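Local coordinates for QdtA (Thermoanaerobacterium thermosaccharolyticum, PDB 4ZU5), which is a cupin-fold protein of the WxcM-like family, built as a beta-sandwich, with a pocket that holds thymidine, at residues Gln58-Leu63 / Cys106-Leu111; Asn64-Ile69 / Ile79-Asp84. All blocks are in the same frame, centred on the assembly; numbering follows the deposited sequence.

Contact 1. Residues Gln58-Leu63 / Cys106-Leu111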
loop_
_atom_site.group_PDB
_atom_site.type_symbol
_atom_site.label_atom_id
_atom_site.label_comp_id
_atom_site.label_asym_id
_atom_site.label_seq_id
_atom_site.Cartn_x
_atom_site.Cartn_y
_atom_site.Cartn_z
ATOM N N GLN A 58 -1.688 -5.045 12.313
ATOM C CA GLN A 58 -2.016 -4.372 11.079
ATOM C C GLN A 58 -1.837 -2.890 11.271
ATOM O O GLN A 58 -1.964 -2.385 12.399
ATOM C CB GLN A 58 -3.511 -4.584 10.831
ATOM C CG GLN A 58 -3.868 -5.999 10.451
ATOM C CD GLN A 58 -5.281 -6.053 9.864
ATOM O OE1 GLN A 58 -6.178 -5.328 10.279
ATOM N NE2 GLN A 58 -5.453 -6.876 8.857
ATOM N N VAL A 59 -1.633 -2.195 10.162
ATOM C CA VAL A 59 -1.705 -0.753 10.092
ATOM C C VAL A 59 -2.614 -0.400 8.943
ATOM O O VAL A 59 -2.396 -0.817 7.832
ATOM C CB VAL A 59 -0.311 -0.162 9.903
ATOM C CG1 VAL A 59 -0.332 1.323 9.605
ATOM C CG2 VAL A 59 0.516 -0.396 11.175
ATOM N N LEU A 60 -3.588 0.444 9.219
ATOM C CA LEU A 60 -4.518 0.910 8.202
ATOM C C LEU A 60 -4.164 2.330 7.791
ATOM O O LEU A 60 -3.869 3.191 8.638
ATOM C CB LEU A 60 -5.959 0.893 8.746
ATOM C CG LEU A 60 -6.741 -0.421 8.785
ATOM C CD1 LEU A 60 -5.981 -1.543 9.493
ATOM C CD2 LEU A 60 -8.102 -0.271 9.447
ATOM N N ILE A 61 -4.257 2.626 6.508
ATOM C CA ILE A 61 -3.932 3.981 6.009
ATOM C C ILE A 61 -4.875 4.361 4.886
ATOM O O ILE A 61 -5.086 3.580 3.953
ATOM C CB ILE A 61 -2.477 4.061 5.430
ATOM C CG1 ILE A 61 -1.492 3.338 6.341
ATOM C CG2 ILE A 61 -2.033 5.502 5.172
ATOM C CD1 ILE A 61 -0.351 2.685 5.601
ATOM N N CYS A 62 -5.425 5.567 4.965
ATOM C CA CYS A 62 -6.347 6.045 3.927
ATOM C C CYS A 62 -5.599 6.951 2.982
ATOM O O CYS A 62 -5.066 7.986 3.410
ATOM C CB CYS A 62 -7.507 6.769 4.576
ATOM S SG CYS A 62 -8.525 7.498 3.271
ATOM N N LEU A 63 -5.354 6.465 1.754
ATOM C CA LEU A 63 -4.402 7.059 0.823
ATOM C C LEU A 63 -5.083 8.149 -0.017
ATOM O O LEU A 63 -4.417 8.959 -0.629
ATOM C CB LEU A 63 -3.796 5.989 -0.114
ATOM C CG LEU A 63 -2.992 4.916 0.641
ATOM C CD1 LEU A 63 -2.196 4.062 -0.334
ATOM C CD2 LEU A 63 -2.040 5.532 1.636
ATOM N N CYS A 106 -12.230 6.839 -2.292
ATOM C CA CYS A 106 -11.436 6.418 -1.120
ATOM C C CYS A 106 -10.592 5.188 -1.429
ATOM O O CYS A 106 -11.040 4.258 -2.097
ATOM C CB CYS A 106 -12.344 6.071 0.036
ATOM S SG CYS A 106 -11.494 5.716 1.604
ATOM N N VAL A 107 -9.417 5.138 -0.823
ATOM C CA VAL A 107 -8.523 4.000 -0.942
ATOM C C VAL A 107 -7.995 3.724 0.458
ATOM O O VAL A 107 -7.373 4.615 1.039
ATOM C CB VAL A 107 -7.275 4.352 -1.754
ATOM C CG1 VAL A 107 -6.286 3.229 -1.667
ATOM C CG2 VAL A 107 -7.595 4.682 -3.203
ATOM N N LEU A 108 -8.292 2.556 0.977
ATOM C CA LEU A 108 -7.803 2.128 2.308
ATOM C C LEU A 108 -6.742 1.030 2.069
ATOM O O LEU A 108 -7.069 -0.012 1.484
ATOM C CB LEU A 108 -8.968 1.509 3.043
ATOM C CG LEU A 108 -8.689 1.052 4.490
ATOM C CD1 LEU A 108 -7.970 2.127 5.289
ATOM C CD2 LEU A 108 -9.910 0.530 5.239
ATOM N N LEU A 109 -5.525 1.254 2.568
ATOM C CA LEU A 109 -4.429 0.312 2.463
ATOM C C LEU A 109 -4.224 -0.328 3.829
ATOM O O LEU A 109 -4.269 0.361 4.846
ATOM C CB LEU A 109 -3.159 1.058 2.090
ATOM C CG LEU A 109 -1.883 0.236 2.112
ATOM C CD1 LEU A 109 -1.979 -0.768 0.962
ATOM C CD2 LEU A 109 -0.691 1.151 1.900
ATOM N N VAL A 110 -3.990 -1.628 3.843
ATOM C CA VAL A 110 -3.697 -2.309 5.082
ATOM C C VAL A 110 -2.368 -3.030 4.911
ATOM O O VAL A 110 -2.176 -3.730 3.947
ATOM C CB VAL A 110 -4.810 -3.315 5.418
ATOM C CG1 VAL A 110 -4.524 -4.088 6.716
ATOM C CG2 VAL A 110 -6.166 -2.572 5.451
ATOM N N LEU A 111 -1.460 -2.829 5.858
ATOM C CA LEU A 111 -0.239 -3.590 5.974
ATOM C C LEU A 111 -0.393 -4.593 7.122
ATOM O O LEU A 111 -0.917 -4.250 8.159
ATOM C CB LEU A 111 0.933 -2.673 6.309
ATOM C CG LEU A 111 0.994 -1.368 5.523
ATOM C CD1 LEU A 111 2.118 -0.455 6.016
ATOM C CD2 LEU A 111 1.058 -1.591 4.036
#
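Ile61 and Leu109 sit opposite each other as a hydrogen-bonded antiparallel pair, and they illustrate how two neighbouring strands share one apolar surface. The amide of Leu109 meets Ile61 O at 2.7 Å with an almost straight N-H...O angle of 177°, and Ile61 N returns a bond to Leu109 O. The same pattern recurs at Val59 with Leu111, while Leu63 N reaches Val107 O.

The side chain of Ile61 can be followed outward. CB lies 4.2 Å from Leu109 O; CG1 is turned beside the backbone N, anti to the carbonyl carbon (chi1 -44°); CD1 touches two leucines, 4.0 Å from both Leu109 CD2 and Leu111 CD1. Leu109 runs alongside Ile61 and Leu111 slants across it. Leu63 CD1 touches Leu109 CD2, and Tyr38 of the second subunit packs on Ile61, Leu63 and Leu109.

On the other face, Leu60 and Val110 lie side by side, Leu60 CG 4.0 Å from Val110 CG2, and the sulphurs of Cys62 and Cys106 touch without bonding, SG to SG 3.8 Å. Val110 CG1 also meets the amide end of Gln58 at NE2, 3.6 Å away; that amide is hydrogen-bonded to Arg97 and Tyr37. Such paired central strands, dressed on both faces with aliphatic side chains, belong to the beta-sandwich of the cupin fold.

Contact 2. Residues Asn64-Ile69 / Ile79-Asp84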
loop_
_atom_site.group_PDB
_atom_site.type_symbol
_atom_site.label_atom_id
_atom_site.label_comp_id
_atom_site.label_asym_id
_atom_site.label_seq_id
_atom_site.Cartn_x
_atom_site.Cartn_y
_atom_site.Cartn_z
ATOM N N ASN A 64 -6.409 8.160 0.008
ATOM C CA ASN A 64 -7.177 9.150 -0.740
ATOM C C ASN A 64 -8.590 9.168 -0.149
ATOM O O ASN A 64 -9.135 8.130 0.272
ATOM C CB ASN A 64 -7.292 8.778 -2.206
ATOM C CG ASN A 64 -7.861 9.918 -3.026
ATOM O OD1 ASN A 64 -7.379 11.064 -2.989
ATOM N ND2 ASN A 64 -8.913 9.607 -3.744
ATOM N N GLY A 65 -9.132 10.373 -0.039
ATOM C CA GLY A 65 -10.450 10.552 0.559
ATOM C C GLY A 65 -10.425 10.358 2.063
ATOM O O GLY A 65 -9.461 10.733 2.729
ATOM N N SER A 66 -11.520 9.804 2.565
ATOM C CA SER A 66 -11.723 9.597 3.977
ATOM C C SER A 66 -12.588 8.380 4.239
ATOM O O SER A 66 -13.397 7.962 3.388
ATOM C CB SER A 66 -12.368 10.877 4.543
ATOM O OG SER A 66 -13.478 10.490 5.318
ATOM N N VAL A 67 -12.381 7.758 5.413
ATOM C CA VAL A 67 -13.076 6.575 5.844
ATOM C C VAL A 67 -13.017 6.565 7.377
ATOM O O VAL A 67 -12.051 7.037 7.985
ATOM C CB VAL A 67 -12.482 5.253 5.292
ATOM C CG1 VAL A 67 -11.004 5.121 5.681
ATOM C CG2 VAL A 67 -13.253 4.036 5.761
ATOM N N LYS A 68 -14.066 6.027 7.962
ATOM C CA LYS A 68 -14.215 5.945 9.403
ATOM C C LYS A 68 -14.054 4.526 9.892
ATOM O O LYS A 68 -14.644 3.551 9.368
ATOM C CB LYS A 68 -15.596 6.535 9.797
ATOM C CG LYS A 68 -15.648 8.059 9.766
ATOM C CD LYS A 68 -17.035 8.564 10.139
ATOM C CE LYS A 68 -17.191 10.029 9.811
ATOM N NZ LYS A 68 -17.403 10.174 8.355
ATOM N N ILE A 69 -13.226 4.380 10.934
ATOM C CA ILE A 69 -12.950 3.081 11.475
ATOM C C ILE A 69 -13.562 3.041 12.857
ATOM O O ILE A 69 -13.200 3.850 13.720
ATOM C CB ILE A 69 -11.443 2.796 11.686
ATOM C CG1 ILE A 69 -10.600 3.183 10.490
ATOM C CG2 ILE A 69 -11.261 1.352 12.094
ATOM C CD1 ILE A 69 -11.101 2.660 9.169
ATOM N N ILE A 79 -14.417 5.930 17.335
ATOM C CA ILE A 79 -14.436 5.972 15.905
ATOM C C ILE A 79 -13.357 6.950 15.456
ATOM O O ILE A 79 -13.234 8.068 15.941
ATOM C CB ILE A 79 -15.881 6.086 15.340
ATOM C CG1 ILE A 79 -16.073 7.362 14.599
ATOM C CG2 ILE A 79 -16.995 5.774 16.318
ATOM C CD1 ILE A 79 -15.705 7.078 13.166
ATOM N N ILE A 80 -12.473 6.485 14.595
ATOM C CA ILE A 80 -11.373 7.278 14.108
ATOM C C ILE A 80 -11.572 7.523 12.620
ATOM O O ILE A 80 -11.796 6.557 11.872
ATOM C CB ILE A 80 -10.081 6.447 14.203
ATOM C CG1 ILE A 80 -9.883 5.927 15.630
ATOM C CG2 ILE A 80 -8.909 7.286 13.733
ATOM C CD1 ILE A 80 -9.442 7.013 16.564
ATOM N N GLU A 81 -11.475 8.779 12.205
ATOM C CA GLU A 81 -11.500 9.110 10.793
ATOM C C GLU A 81 -10.109 9.219 10.223
ATOM O O GLU A 81 -9.262 9.962 10.719
ATOM C CB GLU A 81 -12.248 10.414 10.534
ATOM C CG GLU A 81 -12.433 10.668 9.061
ATOM C CD GLU A 81 -13.205 11.934 8.791
ATOM O OE1 GLU A 81 -14.273 12.101 9.385
ATOM O OE2 GLU A 81 -12.736 12.728 7.990
ATOM N N LEU A 82 -9.876 8.441 9.181
ATOM C CA LEU A 82 -8.615 8.457 8.488
ATOM C C LEU A 82 -8.778 9.200 7.184
ATOM O O LEU A 82 -9.691 8.880 6.413
ATOM C CB LEU A 82 -8.154 7.027 8.177
ATOM C CG LEU A 82 -7.901 6.128 9.380
ATOM C CD1 LEU A 82 -7.531 4.726 8.957
ATOM C CD2 LEU A 82 -6.755 6.734 10.202
ATOM N N ASN A 83 -7.888 10.161 6.973
ATOM C CA ASN A 83 -7.996 11.098 5.866
ATOM C C ASN A 83 -6.701 11.746 5.524
ATOM O O ASN A 83 -6.689 12.692 4.749
ATOM C CB ASN A 83 -8.985 12.197 6.253
ATOM C CG ASN A 83 -8.586 12.898 7.535
ATOM O OD1 ASN A 83 -7.401 12.993 7.888
ATOM N ND2 ASN A 83 -9.583 13.376 8.257
ATOM N N ASP A 84 -5.615 11.229 6.082
ATOM C CA ASP A 84 -4.303 11.728 5.810
ATOM C C ASP A 84 -3.428 10.543 5.396
ATOM O O ASP A 84 -3.144 9.716 6.208
ATOM C CB ASP A 84 -3.815 12.390 7.111
ATOM C CG ASP A 84 -2.497 13.082 6.984
ATOM O OD1 ASP A 84 -1.661 12.765 6.112
ATOM O OD2 ASP A 84 -2.221 13.974 7.811
HETATM O O HOH W 1 -8.699 13.360 3.042
#
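Lys68 and Glu81 face each other as a non-hydrogen-bonded antiparallel pair, where side chains rather than backbone carry the polar chemistry. Their salt bridge is long, with Lys68 NZ 3.8 Å from Glu81 OE1, and the ammonium has a stronger partner in Asp101. The lysine chain bends at its last torsion (chi4 77°), and its CE lies slightly nearer to Glu81 OE1 than the ammonium does. Nearer the backbone, Ile79 CD1 is modelled across the methylenes of Lys68, so close to Lys68 CB (3.4 Å) that its exact placement is doubtful.

The second oxygen of the carboxylate is engaged as well. Asn83 ND2 donates to Glu81 OE2 over 3.2 Å, the oxygen lying near the amide plane while the donor stands above the carboxylate plane. Ser66 OG comes within 3.6 Å of the same OE2, a contact rather than a bond.

Backbone donors and acceptors are matched at the flanking pairs. Val67 and Leu82 exchange two bonds, Leu82 N to Val67 O being the shorter at 2.9 Å; Ile69 and Ile80 exchange two more. Past Val67 and Leu82 direct pairing gives way to a water, which donates to Gly65 O at 2.8 Å and to Asn83 O at 2.7 Å, while Ser66 N is hydrogen-bonded to Thr103 OG1. On the buried face, Ile69 CG1 packs against Leu82 CD1 at 3.8 Å.

These residues belong to the beta hairpin of strands 67-73 and 76-82. Strand 76-82 is outermost in its sheet within the chain, strand 67-73 pairs on its other side with strand 96-100, and Val67 and Leu82 rest on strand 58-64 of the facing sheet.

How the contacts relate
Contact 1 joins two inner strands of one sheet and is buried throughout, whereas contact 2 lies toward the edge of the other sheet, with one apolar face and one polar face partly open to solvent. Their chemistry follows that placement: aliphatic side chains cover both faces of the first, with two thiols on one of them, while charges and an amide gather on the outer face of the second, and a water bridges the backbones where its strands part. The two are joined by the chain itself, since strand 58-64 leads into strand 67-73, and by direct contact: Val107 N lies 3.2 Å from Asn64 O, a probable hydrogen bond, and Cys106 SG packs against Ser66 O.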